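Local atomic coordinates of isocitrate dehydrogenase [NAD] subunit 1, mitochondrial (Saccharomyces cerevisiae, PDB entry 3BLX), a protein that catalyses, as part of a hetero-octamer of two kinds of subunit, the NAD+-dependent oxidative decarboxylation of isocitrate to 2-oxoglutarate in the citric acid cycle. Residues I197-G202 with V211-V216; I126-N131 with F167-K172. One frame throughout, in Å; residues are numbered along the deposited sequence.

Interaction 1 (I197-G202 with V211-V216)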
ATOM      1  N   ILE E 197      -8.135  28.341  -5.736  1.00 32.84           N
ATOM      2  CA  ILE E 197      -8.085  27.015  -6.313  1.00 28.04           C
ATOM      3  C   ILE E 197      -9.281  26.760  -7.226  1.00 34.32           C
ATOM      4  O   ILE E 197      -9.119  26.178  -8.297  1.00 30.27           O
ATOM      5  CB  ILE E 197      -7.990  25.933  -5.251  1.00 27.51           C
ATOM      6  CG1 ILE E 197      -6.626  26.009  -4.568  1.00 29.45           C
ATOM      7  CG2 ILE E 197      -8.214  24.566  -5.885  1.00 21.67           C
ATOM      8  CD1 ILE E 197      -6.503  25.149  -3.286  1.00 31.60           C
ATOM      9  N   ILE E 198     -10.472  27.210  -6.819  1.00 29.76           N
ATOM     10  CA  ILE E 198     -11.655  26.929  -7.624  1.00 29.64           C
ATOM     11  C   ILE E 198     -11.540  27.675  -8.944  1.00 34.90           C
ATOM     12  O   ILE E 198     -11.757  27.103 -10.002  1.00 34.85           O
ATOM     13  CB  ILE E 198     -12.985  27.329  -6.943  1.00 38.29           C
ATOM     14  CG1 ILE E 198     -13.150  26.668  -5.568  1.00 34.56           C
ATOM     15  CG2 ILE E 198     -14.169  26.947  -7.839  1.00 27.57           C
ATOM     16  CD1 ILE E 198     -13.498  25.231  -5.648  1.00 26.99           C
ATOM     17  N   THR E 199     -11.199  28.956  -8.886  1.00 33.63           N
ATOM     18  CA  THR E 199     -11.106  29.750 -10.114  1.00 43.04           C
ATOM     19  C   THR E 199      -9.965  29.290 -11.048  1.00 47.25           C
ATOM     20  O   THR E 199     -10.119  29.355 -12.265  1.00 51.70           O
ATOM     21  CB  THR E 199     -11.033  31.296  -9.850  1.00 42.11           C
ATOM     22  OG1 THR E 199      -9.750  31.646  -9.331  1.00 56.01           O
ATOM     23  CG2 THR E 199     -12.112  31.737  -8.858  1.00 37.85           C
ATOM     24  N   GLU E 200      -8.847  28.808 -10.498  1.00 31.60           N
ATOM     25  CA  GLU E 200      -7.755  28.308 -11.340  1.00 41.33           C
ATOM     26  C   GLU E 200      -8.130  27.013 -12.042  1.00 40.77           C
ATOM     27  O   GLU E 200      -7.877  26.844 -13.229  1.00 51.41           O
ATOM     28  CB  GLU E 200      -6.461  28.075 -10.541  1.00 48.82           C
ATOM     29  CG  GLU E 200      -5.823  29.343  -9.937  1.00 70.94           C
ATOM     30  CD  GLU E 200      -4.794  29.027  -8.840  1.00 99.89           C
ATOM     31  OE1 GLU E 200      -4.446  27.825  -8.659  1.00 89.17           O
ATOM     32  OE2 GLU E 200      -4.342  29.985  -8.162  1.00 74.18           O
ATOM     33  N   ILE E 201      -8.701  26.079 -11.301  1.00 37.10           N
ATOM     34  CA  ILE E 201      -9.109  24.808 -11.876  1.00 31.93           C
ATOM     35  C   ILE E 201     -10.177  25.037 -12.931  1.00 39.42           C
ATOM     36  O   ILE E 201     -10.311  24.266 -13.886  1.00 42.83           O
ATOM     37  CB  ILE E 201      -9.601  23.860 -10.795  1.00 28.57           C
ATOM     38  CG1 ILE E 201      -8.411  23.482  -9.901  1.00 23.80           C
ATOM     39  CG2 ILE E 201     -10.283  22.640 -11.412  1.00 25.96           C
ATOM     40  CD1 ILE E 201      -8.501  22.090  -9.290  1.00 46.66           C
ATOM     41  N   GLY E 202     -10.908  26.136 -12.773  1.00 41.32           N
ATOM     42  CA  GLY E 202     -11.916  26.540 -13.741  1.00 45.29           C
ATOM     43  C   GLY E 202     -11.331  26.975 -15.075  1.00 55.86           C
ATOM     44  O   GLY E 202     -11.729  26.481 -16.138  1.00 59.71           O
ATOM     45  N   VAL E 211     -16.610  30.447 -14.319  1.00 35.38           N
ATOM     46  CA  VAL E 211     -16.278  30.467 -12.898  1.00 42.38           C
ATOM     47  C   VAL E 211     -16.509  31.859 -12.321  1.00 42.43           C
ATOM     48  O   VAL E 211     -16.401  32.841 -13.031  1.00 43.47           O
ATOM     49  CB  VAL E 211     -14.815  30.129 -12.670  1.00 38.57           C
ATOM     50  CG1 VAL E 211     -14.638  29.556 -11.270  1.00 50.27           C
ATOM     51  CG2 VAL E 211     -14.330  29.146 -13.727  1.00 53.41           C
ATOM     52  N   SER E 212     -16.818  31.943 -11.032  1.00 40.26           N
ATOM     53  CA  SER E 212     -17.036  33.236 -10.397  1.00 38.43           C
ATOM     54  C   SER E 212     -16.916  33.085  -8.889  1.00 46.06           C
ATOM     55  O   SER E 212     -16.769  31.979  -8.384  1.00 41.45           O
ATOM     56  CB  SER E 212     -18.402  33.820 -10.782  1.00 47.32           C
ATOM     57  OG  SER E 212     -19.375  32.795 -11.018  1.00 55.96           O
ATOM     58  N   SER E 213     -16.978  34.194  -8.173  1.00 30.30           N
ATOM     59  CA  SER E 213     -16.767  34.163  -6.741  1.00 37.86           C
ATOM     60  C   SER E 213     -17.756  35.101  -6.097  1.00 50.78           C
ATOM     61  O   SER E 213     -18.181  36.106  -6.688  1.00 47.12           O
ATOM     62  CB  SER E 213     -15.348  34.629  -6.365  1.00 42.75           C
ATOM     63  OG  SER E 213     -14.366  33.853  -7.030  1.00 68.31           O
ATOM     64  N   ILE E 214     -18.111  34.786  -4.864  1.00 36.04           N
ATOM     65  CA  ILE E 214     -18.998  35.655  -4.145  1.00 30.80           C
ATOM     66  C   ILE E 214     -18.745  35.465  -2.668  1.00 30.66           C
ATOM     67  O   ILE E 214     -18.564  34.347  -2.190  1.00 41.07           O
ATOM     68  CB  ILE E 214     -20.460  35.372  -4.535  1.00 33.58           C
ATOM     69  CG1 ILE E 214     -21.408  36.427  -3.948  1.00 31.43           C
ATOM     70  CG2 ILE E 214     -20.851  33.933  -4.173  1.00 28.77           C
ATOM     71  CD1 ILE E 214     -22.792  36.366  -4.588  1.00 39.13           C
ATOM     72  N   ILE E 215     -18.684  36.574  -1.957  1.00 29.66           N
ATOM     73  CA  ILE E 215     -18.525  36.527  -0.526  1.00 33.25           C
ATOM     74  C   ILE E 215     -19.812  35.986   0.039  1.00 36.56           C
ATOM     75  O   ILE E 215     -20.899  36.300  -0.462  1.00 42.99           O
ATOM     76  CB  ILE E 215     -18.206  37.918   0.021  1.00 35.26           C
ATOM     77  CG1 ILE E 215     -16.930  38.429  -0.652  1.00 46.58           C
ATOM     78  CG2 ILE E 215     -18.014  37.858   1.508  1.00 38.68           C
ATOM     79  CD1 ILE E 215     -16.659  39.890  -0.424  1.00 64.44           C
ATOM     80  N   VAL E 216     -19.695  35.163   1.072  1.00 38.28           N
ATOM     81  CA  VAL E 216     -20.835  34.376   1.542  1.00 43.65           C
ATOM     82  C   VAL E 216     -22.008  35.214   2.083  1.00 41.64           C
ATOM     83  O   VAL E 216     -23.175  34.893   1.820  1.00 35.12           O
ATOM     84  CB  VAL E 216     -20.400  33.325   2.583  1.00 34.18           C
ATOM     85  CG1 VAL E 216     -19.777  34.013   3.794  1.00 36.38           C
ATOM     86  CG2 VAL E 216     -21.574  32.455   2.989  1.00 25.00           C
TER

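Interaction 2 (I126-N131 with F167-K172)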
ATOM      1  N   ILE E 126     -28.081  24.324  -7.555  1.00 37.03           N
ATOM      2  CA  ILE E 126     -27.421  23.157  -7.009  1.00 27.72           C
ATOM      3  C   ILE E 126     -26.343  23.638  -6.057  1.00 26.77           C
ATOM      4  O   ILE E 126     -25.545  24.490  -6.423  1.00 32.11           O
ATOM      5  CB  ILE E 126     -26.773  22.388  -8.128  1.00 29.19           C
ATOM      6  CG1 ILE E 126     -27.855  21.907  -9.074  1.00 30.91           C
ATOM      7  CG2 ILE E 126     -25.926  21.214  -7.594  1.00 21.63           C
ATOM      8  CD1 ILE E 126     -27.299  21.153 -10.245  1.00 38.24           C
ATOM      9  N   VAL E 127     -26.350  23.117  -4.835  1.00 18.79           N
ATOM     10  CA  VAL E 127     -25.360  23.483  -3.845  1.00 23.34           C
ATOM     11  C   VAL E 127     -24.476  22.276  -3.585  1.00 25.60           C
ATOM     12  O   VAL E 127     -24.954  21.201  -3.216  1.00 30.98           O
ATOM     13  CB  VAL E 127     -26.010  23.977  -2.526  1.00 26.97           C
ATOM     14  CG1 VAL E 127     -24.955  24.138  -1.431  1.00 20.57           C
ATOM     15  CG2 VAL E 127     -26.755  25.291  -2.757  1.00 25.44           C
ATOM     16  N   ILE E 128     -23.183  22.438  -3.827  1.00 31.74           N
ATOM     17  CA  ILE E 128     -22.216  21.356  -3.595  1.00 22.13           C
ATOM     18  C   ILE E 128     -21.336  21.796  -2.442  1.00 19.91           C
ATOM     19  O   ILE E 128     -20.699  22.841  -2.518  1.00 27.83           O
ATOM     20  CB  ILE E 128     -21.358  21.080  -4.853  1.00 18.32           C
ATOM     21  CG1 ILE E 128     -22.202  20.478  -5.967  1.00 15.81           C
ATOM     22  CG2 ILE E 128     -20.202  20.173  -4.531  1.00 18.28           C
ATOM     23  CD1 ILE E 128     -21.528  20.398  -7.286  1.00 14.70           C
ATOM     24  N   ARG E 129     -21.324  21.035  -1.355  1.00 23.29           N
ATOM     25  CA  ARG E 129     -20.494  21.425  -0.223  1.00 22.77           C
ATOM     26  C   ARG E 129     -19.425  20.381   0.165  1.00 26.76           C
ATOM     27  O   ARG E 129     -19.653  19.178   0.071  1.00 27.65           O
ATOM     28  CB  ARG E 129     -21.360  21.858   0.963  1.00 26.53           C
ATOM     29  CG  ARG E 129     -21.757  20.763   1.894  1.00 35.47           C
ATOM     30  CD  ARG E 129     -21.875  21.294   3.301  1.00 40.42           C
ATOM     31  NE  ARG E 129     -21.995  20.195   4.249  1.00 60.36           N
ATOM     32  CZ  ARG E 129     -23.153  19.615   4.546  1.00 71.75           C
ATOM     33  NH1 ARG E 129     -24.271  20.049   3.967  1.00 62.26           N
ATOM     34  NH2 ARG E 129     -23.200  18.607   5.417  1.00 65.44           N
ATOM     35  N   GLU E 130     -18.255  20.867   0.566  1.00 20.15           N
ATOM     36  CA  GLU E 130     -17.150  20.037   0.980  1.00 17.22           C
ATOM     37  C   GLU E 130     -17.490  19.390   2.309  1.00 24.26           C
ATOM     38  O   GLU E 130     -17.967  20.063   3.203  1.00 24.04           O
ATOM     39  CB  GLU E 130     -15.882  20.890   1.120  1.00 19.53           C
ATOM     40  CG  GLU E 130     -14.573  20.120   0.930  1.00 26.32           C
ATOM     41  CD  GLU E 130     -14.253  19.140   2.073  1.00 39.61           C
ATOM     42  OE1 GLU E 130     -14.425  19.520   3.261  1.00 30.37           O
ATOM     43  OE2 GLU E 130     -13.825  17.992   1.769  1.00 36.69           O
ATOM     44  N   ASN E 131     -17.215  18.089   2.442  1.00 21.28           N
ATOM     45  CA  ASN E 131     -17.721  17.322   3.581  1.00 24.71           C
ATOM     46  C   ASN E 131     -16.669  16.628   4.491  1.00 27.67           C
ATOM     47  O   ASN E 131     -17.021  15.779   5.314  1.00 29.22           O
ATOM     48  CB  ASN E 131     -18.780  16.310   3.076  1.00 23.92           C
ATOM     49  CG  ASN E 131     -19.511  15.592   4.206  1.00 33.54           C
ATOM     50  OD1 ASN E 131     -20.094  16.215   5.108  1.00 30.15           O
ATOM     51  ND2 ASN E 131     -19.487  14.269   4.159  1.00 19.81           N
ATOM     52  N   PHE E 167     -17.017  20.911 -10.979  1.00 30.09           N
ATOM     53  CA  PHE E 167     -16.924  21.166 -12.407  1.00 27.57           C
ATOM     54  C   PHE E 167     -17.348  19.962 -13.210  1.00 33.23           C
ATOM     55  O   PHE E 167     -18.081  20.107 -14.185  1.00 31.50           O
ATOM     56  CB  PHE E 167     -15.525  21.621 -12.777  1.00 28.76           C
ATOM     57  CG  PHE E 167     -15.240  23.029 -12.359  1.00 29.65           C
ATOM     58  CD1 PHE E 167     -15.989  24.081 -12.873  1.00 30.98           C
ATOM     59  CD2 PHE E 167     -14.239  23.304 -11.454  1.00 29.35           C
ATOM     60  CE1 PHE E 167     -15.725  25.395 -12.502  1.00 31.31           C
ATOM     61  CE2 PHE E 167     -13.972  24.619 -11.072  1.00 34.35           C
ATOM     62  CZ  PHE E 167     -14.725  25.668 -11.600  1.00 29.67           C
ATOM     63  N   ASP E 168     -16.909  18.772 -12.794  1.00 33.28           N
ATOM     64  CA  ASP E 168     -17.325  17.541 -13.478  1.00 28.88           C
ATOM     65  C   ASP E 168     -18.829  17.362 -13.458  1.00 28.69           C
ATOM     66  O   ASP E 168     -19.397  16.751 -14.358  1.00 39.32           O
ATOM     67  CB  ASP E 168     -16.664  16.317 -12.873  1.00 19.52           C
ATOM     68  CG  ASP E 168     -15.204  16.167 -13.289  1.00 54.50           C
ATOM     69  OD1 ASP E 168     -14.843  16.630 -14.404  1.00 46.65           O
ATOM     70  OD2 ASP E 168     -14.419  15.576 -12.501  1.00 52.76           O
ATOM     71  N   PHE E 169     -19.461  17.911 -12.433  1.00 28.81           N
ATOM     72  CA  PHE E 169     -20.904  17.777 -12.225  1.00 37.77           C
ATOM     73  C   PHE E 169     -21.647  18.763 -13.116  1.00 35.96           C
ATOM     74  O   PHE E 169     -22.652  18.436 -13.722  1.00 33.16           O
ATOM     75  CB  PHE E 169     -21.220  18.048 -10.757  1.00 28.54           C
ATOM     76  CG  PHE E 169     -22.603  17.681 -10.343  1.00 29.08           C
ATOM     77  CD1 PHE E 169     -23.638  18.618 -10.435  1.00 30.20           C
ATOM     78  CD2 PHE E 169     -22.864  16.423  -9.810  1.00 23.19           C
ATOM     79  CE1 PHE E 169     -24.923  18.293 -10.026  1.00 31.26           C
ATOM     80  CE2 PHE E 169     -24.136  16.086  -9.397  1.00 29.33           C
ATOM     81  CZ  PHE E 169     -25.177  17.022  -9.504  1.00 31.03           C
ATOM     82  N   ALA E 170     -21.132  19.979 -13.183  1.00 29.10           N
ATOM     83  CA  ALA E 170     -21.653  20.978 -14.094  1.00 32.44           C
ATOM     84  C   ALA E 170     -21.568  20.475 -15.536  1.00 41.26           C
ATOM     85  O   ALA E 170     -22.529  20.598 -16.278  1.00 52.11           O
ATOM     86  CB  ALA E 170     -20.894  22.299 -13.924  1.00 32.33           C
ATOM     87  N   LYS E 171     -20.425  19.903 -15.923  1.00 43.79           N
ATOM     88  CA  LYS E 171     -20.243  19.283 -17.249  1.00 41.96           C
ATOM     89  C   LYS E 171     -21.324  18.238 -17.517  1.00 45.46           C
ATOM     90  O   LYS E 171     -22.021  18.285 -18.525  1.00 55.12           O
ATOM     91  CB  LYS E 171     -18.866  18.601 -17.351  1.00 40.54           C
ATOM     92  CG  LYS E 171     -18.167  18.681 -18.726  1.00 50.60           C
ATOM     93  CD  LYS E 171     -17.415  20.027 -18.883  1.00 76.64           C
ATOM     94  CE  LYS E 171     -16.588  20.131 -20.182  1.00 86.53           C
ATOM     95  NZ  LYS E 171     -15.962  21.503 -20.374  1.00 78.55           N
ATOM     96  N   LYS E 172     -21.462  17.296 -16.597  1.00 43.52           N
ATOM     97  CA  LYS E 172     -22.342  16.155 -16.807  1.00 45.09           C
ATOM     98  C   LYS E 172     -23.813  16.545 -16.932  1.00 49.44           C
ATOM     99  O   LYS E 172     -24.575  15.887 -17.634  1.00 52.40           O
ATOM    100  CB  LYS E 172     -22.183  15.150 -15.664  1.00 36.25           C
ATOM    101  CG  LYS E 172     -22.661  13.742 -15.994  1.00 40.98           C
ATOM    102  CD  LYS E 172     -22.794  12.902 -14.730  1.00 38.65           C
ATOM    103  CE  LYS E 172     -22.956  11.426 -15.037  1.00 41.59           C
ATOM    104  NZ  LYS E 172     -23.316  10.670 -13.797  1.00 61.88           N
TER

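Interaction 1 (I197-G202 with V211-V216)
Val211 packs both of its methyl groups against the backbone of helix 190-205, overlapping Thr199 with one and Gly202 with the other. Helix and strand belong to a beta-alpha-beta crossover made of strand 177-182, helix 190-205 and strand 210-215, in which the chain leaves the helix, turns back and runs almost antiparallel to it. The N-to-C directions of the short segments differ by 168°, and their axes approach to 8.1 Å. Val211 points toward the helix, and CG1 is anti to the backbone N (chi1 -155°), which lays this methyl against Thr199 CA at 3.7 Å and leaves it 4.0 Å from the carbonyl O of Ile198. The second branch, CG2, stands 3.6 Å from Gly202 CA; a CB on Gly202 would point toward the strand, where this methyl lies, and its absence lets the valine come up against the helix backbone. Replacing Val211 with an alanine would probably open a gap beside Thr199 and Gly202, since both methyls that bridge helix and strand would be gone. Ile198 adds a looser apolar touch, its CG2 lying 4.3 Å from Val211 CG1, while the far end of its side chain leads off toward Ala163 of helix 156-172. The side chains of Thr199 and Val211 cross at about a right angle. Thr199 divides its two branches between different tasks: OG1 turns back to its own helix and hydrogen-bonds the carbonyl O of Asn196, whereas CG2 faces the strand. Two residues along the strand from Val211, Ser213 meets the Thr199 methyl too, its OG 3.6 Å from Thr199 CG2.

Interaction 2 (I126-N131 with F167-K172)
Ile126 and Ile128, two residues apart on strand 124-130, both direct their side chains at the ring of Phe169, which reaches across from helix 156-172. The tighter half of the contact is at Ile126. Two of its methyls converge on one ring atom: CD1 lies 3.7 Å from Phe169 CE1, at the ring edge and in its plane, and CG2 lies 3.9 Å from the same CE1. Ile128 makes the looser half, its CD1 coming no nearer than 4.2 Å to Phe169 CD1, so the two isoleucines meet adjacent ring atoms, CE1 and CD1. Phe169 carries CG anti to its backbone N (chi1 -168°), and this extends the ring from the helix across to the strand, bridging backbones that stand well apart: the CA atoms of Ile128 and Phe169, among the nearest pairs, are still 9.4 Å from each other. Both isoleucines are extended to their terminal methyls, and both are buried. The contact is wholly apolar, and neighbours enlarge it: Val107 of strand 105-111 touches Ile126 as well as Phe169, and Ile128 also packs on Ile162, Phe165 and Ala166, one to two turns earlier in the helix. Phe169 itself is only partly exposed, and its ring meets that of Tyr173 with the planes at about 50°. The opposite character appears elsewhere on this last turn, where Asp168, Lys171 and Lys172 are exposed to solvent and do not touch the strand. Helix 156-172, packed on the mixed sheet through Phe169, is part of the layered alpha/beta architecture of the isocitrate and isopropylmalate dehydrogenase family.

In the fold
Phe167, on helix 156-172 two residues before Phe169, joins the two contacts, whose centres lie 13 Å apart. While Phe169 of interaction 2 faces strand 124-130, the ring of Phe167 turns to interaction 1: its CZ is 3.6 Å from Gly202 CA and 3.9 Å from Val211 CG1. Two neighbouring helices, 156-172 and 190-205, thus pack together against the same mixed sheet, to which strands 124-130 and 210-215 both belong. Arg129, a probable substrate ligand by analogy with relatives, follows Ile128 directly, and its side chain is about 11 Å from that of Ile198; the side chain of Lys183, probably critical for catalysis, is about 11 Å from that of Ser213.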